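Sensor protein (Pseudomonas syringae pv. tomato, PDB 2R8R) probably acts as an ATP-binding sensor histidine kinase of a two-component system, represented here by its N-terminal KdpD domain of the P-loop NTPase clan. Local coordinates at residues 8-13 and 119-124. Sequence-based numbering, arbitrary orientation.
Sequences KVFLGA and DVYTTV
With CG anti to the backbone N (chi1 -174°) and every later torsion extended, Lys-8 runs straight out alongside Tyr-121, whose own CG turns anti to the carbonyl carbon. The lysine methylenes thus lie along the phenol ring, CD 4.1 Å from Tyr-121 CE1 and over one face near the rim. A water joins the two tips, accepting from Lys-8 NZ and lying 3.0 Å from Tyr-121 OH; the ammonium is too distant for more than a weak cation-pi attraction. Phe-10, CG likewise anti to its carbonyl carbon, crosses obliquely and directs its edge at the tyrosine face, CE2 4.0 Å from Tyr-121 CG, in an offset edge-to-face pair with planes at 65°. Helix 19-32 covers both rings.

Beneath them, strands 8-12 and 119-124 pair in parallel through five backbone hydrogen bonds. The straightest, Phe-10 N to Thr-122 O, spans 2.8 Å at 175°, and the same oxygen lies in the phenyl plane at the ring edge. On the opposite face Val-124 holds CG1 in the crowded position between N and carbonyl carbon, which sets it 3.6 Å from Val-9 CG1 and 3.8 Å from Leu-11 CD1. These are two adjoining inner strands of a P-loop NTPase sheet of order 5-1-4-3-2, strand 8-12 leading into a probable Walker A loop. Thr-123 OG1 bonds to Asp-91 OD1 and Glu-92 N, tying the neighbouring strand end to this pair near a bound sulfate. Each face is mainly apolar, its buried threonine hydroxyl satisfied (Thr-122 OG1 by Val-90 O), while the in-register bonds fix the strand end where that loop begins.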
loop_
_atom_site.group_PDB
_atom_site.type_symbol
_atom_site.label_atom_id
_atom_site.label_comp_id
_atom_site.label_asym_id
_atom_site.label_seq_id
_atom_site.Cartn_x
_atom_site.Cartn_y
_atom_site.Cartn_z
ATOM N N LYS A 8 0.580 -10.561 4.370
ATOM C CA LYS A 8 1.276 -10.586 3.090
ATOM C C LYS A 8 1.451 -9.153 2.555
ATOM O O LYS A 8 0.479 -8.420 2.376
ATOM C CB LYS A 8 0.527 -11.468 2.087
ATOM C CG LYS A 8 1.259 -11.666 0.769
ATOM C CD LYS A 8 0.488 -12.553 -0.187
ATOM C CE LYS A 8 1.347 -12.839 -1.467
ATOM N NZ LYS A 8 0.663 -13.635 -2.605
ATOM N N VAL A 9 2.705 -8.764 2.317
ATOM C CA VAL A 9 3.049 -7.445 1.808
ATOM C C VAL A 9 3.418 -7.571 0.349
ATOM O O VAL A 9 4.305 -8.352 0.010
ATOM C CB VAL A 9 4.261 -6.839 2.562
ATOM C CG1 VAL A 9 4.639 -5.368 2.043
ATOM C CG2 VAL A 9 4.025 -6.901 4.078
ATOM N N PHE A 10 2.723 -6.816 -0.503
ATOM C CA PHE A 10 3.120 -6.619 -1.908
ATOM C C PHE A 10 4.007 -5.393 -1.948
ATOM O O PHE A 10 3.529 -4.282 -1.782
ATOM C CB PHE A 10 1.904 -6.457 -2.790
ATOM C CG PHE A 10 1.019 -7.686 -2.830
ATOM C CD1 PHE A 10 1.101 -8.604 -3.905
ATOM C CD2 PHE A 10 0.106 -7.950 -1.796
ATOM C CE1 PHE A 10 0.262 -9.747 -3.932
ATOM C CE2 PHE A 10 -0.732 -9.096 -1.825
ATOM C CZ PHE A 10 -0.668 -9.974 -2.896
ATOM N N LEU A 11 5.308 -5.630 -2.114
ATOM C CA LEU A 11 6.339 -4.597 -2.107
ATOM C C LEU A 11 6.658 -4.117 -3.517
ATOM O O LEU A 11 6.785 -4.938 -4.434
ATOM C CB LEU A 11 7.624 -5.130 -1.483
ATOM C CG LEU A 11 8.880 -4.226 -1.494
ATOM C CD1 LEU A 11 8.684 -2.982 -0.570
ATOM C CD2 LEU A 11 10.135 -5.063 -1.094
ATOM N N GLY A 12 6.824 -2.800 -3.682
ATOM C CA GLY A 12 7.144 -2.209 -4.970
ATOM C C GLY A 12 8.161 -1.086 -4.820
ATOM O O GLY A 12 8.333 -0.565 -3.722
ATOM N N ALA A 13 8.811 -0.706 -5.939
ATOM C CA ALA A 13 9.805 0.384 -5.990
ATOM C C ALA A 13 9.175 1.799 -5.986
ATOM O O ALA A 13 9.795 2.764 -5.554
ATOM C CB ALA A 13 10.680 0.231 -7.239
ATOM N N ASP A 119 -6.493 -12.356 8.576
ATOM C CA ASP A 119 -5.402 -12.228 7.608
ATOM C C ASP A 119 -5.467 -10.868 6.932
ATOM O O ASP A 119 -6.552 -10.311 6.726
ATOM C CB ASP A 119 -5.484 -13.339 6.537
ATOM C CG ASP A 119 -5.289 -14.740 7.116
ATOM O OD1 ASP A 119 -4.468 -14.930 8.045
ATOM O OD2 ASP A 119 -5.958 -15.661 6.619
ATOM N N VAL A 120 -4.295 -10.337 6.593
ATOM C CA VAL A 120 -4.190 -9.074 5.909
ATOM C C VAL A 120 -3.264 -9.121 4.697
ATOM O O VAL A 120 -2.147 -9.647 4.767
ATOM C CB VAL A 120 -3.757 -7.915 6.859
ATOM C CG1 VAL A 120 -3.622 -6.632 6.039
ATOM C CG2 VAL A 120 -4.774 -7.710 8.033
ATOM N N TYR A 121 -3.747 -8.572 3.578
ATOM C CA TYR A 121 -2.893 -8.265 2.400
ATOM C C TYR A 121 -2.699 -6.754 2.392
ATOM O O TYR A 121 -3.629 -6.004 2.675
ATOM C CB TYR A 121 -3.565 -8.667 1.073
ATOM C CG TYR A 121 -3.635 -10.158 0.732
ATOM C CD1 TYR A 121 -3.226 -11.136 1.615
ATOM C CD2 TYR A 121 -4.159 -10.574 -0.509
ATOM C CE1 TYR A 121 -3.322 -12.499 1.292
ATOM C CE2 TYR A 121 -4.243 -11.923 -0.841
ATOM C CZ TYR A 121 -3.811 -12.881 0.066
ATOM O OH TYR A 121 -3.884 -14.214 -0.287
ATOM N N THR A 122 -1.479 -6.318 2.099
ATOM C CA THR A 122 -1.154 -4.889 2.091
ATOM C C THR A 122 -0.141 -4.568 1.007
ATOM O O THR A 122 0.500 -5.452 0.468
ATOM C CB THR A 122 -0.661 -4.382 3.521
ATOM O OG1 THR A 122 -0.715 -2.950 3.571
ATOM C CG2 THR A 122 0.766 -4.853 3.860
ATOM N N THR A 123 -0.031 -3.292 0.678
ATOM C CA THR A 123 0.942 -2.804 -0.304
ATOM C C THR A 123 1.819 -1.739 0.343
ATOM O O THR A 123 1.374 -1.010 1.232
ATOM C CB THR A 123 0.231 -2.207 -1.493
ATOM O OG1 THR A 123 -0.484 -1.061 -1.045
ATOM C CG2 THR A 123 -0.761 -3.228 -2.099
ATOM N N VAL A 124 3.075 -1.667 -0.083
ATOM C CA VAL A 124 3.940 -0.605 0.330
ATOM C C VAL A 124 5.019 -0.373 -0.726
ATOM O O VAL A 124 5.512 -1.332 -1.336
ATOM C CB VAL A 124 4.579 -0.921 1.690
ATOM C CG1 VAL A 124 5.711 -2.004 1.559
ATOM C CG2 VAL A 124 5.065 0.382 2.384
HETATM O O HOH W 1 -1.477 -14.649 -2.076
#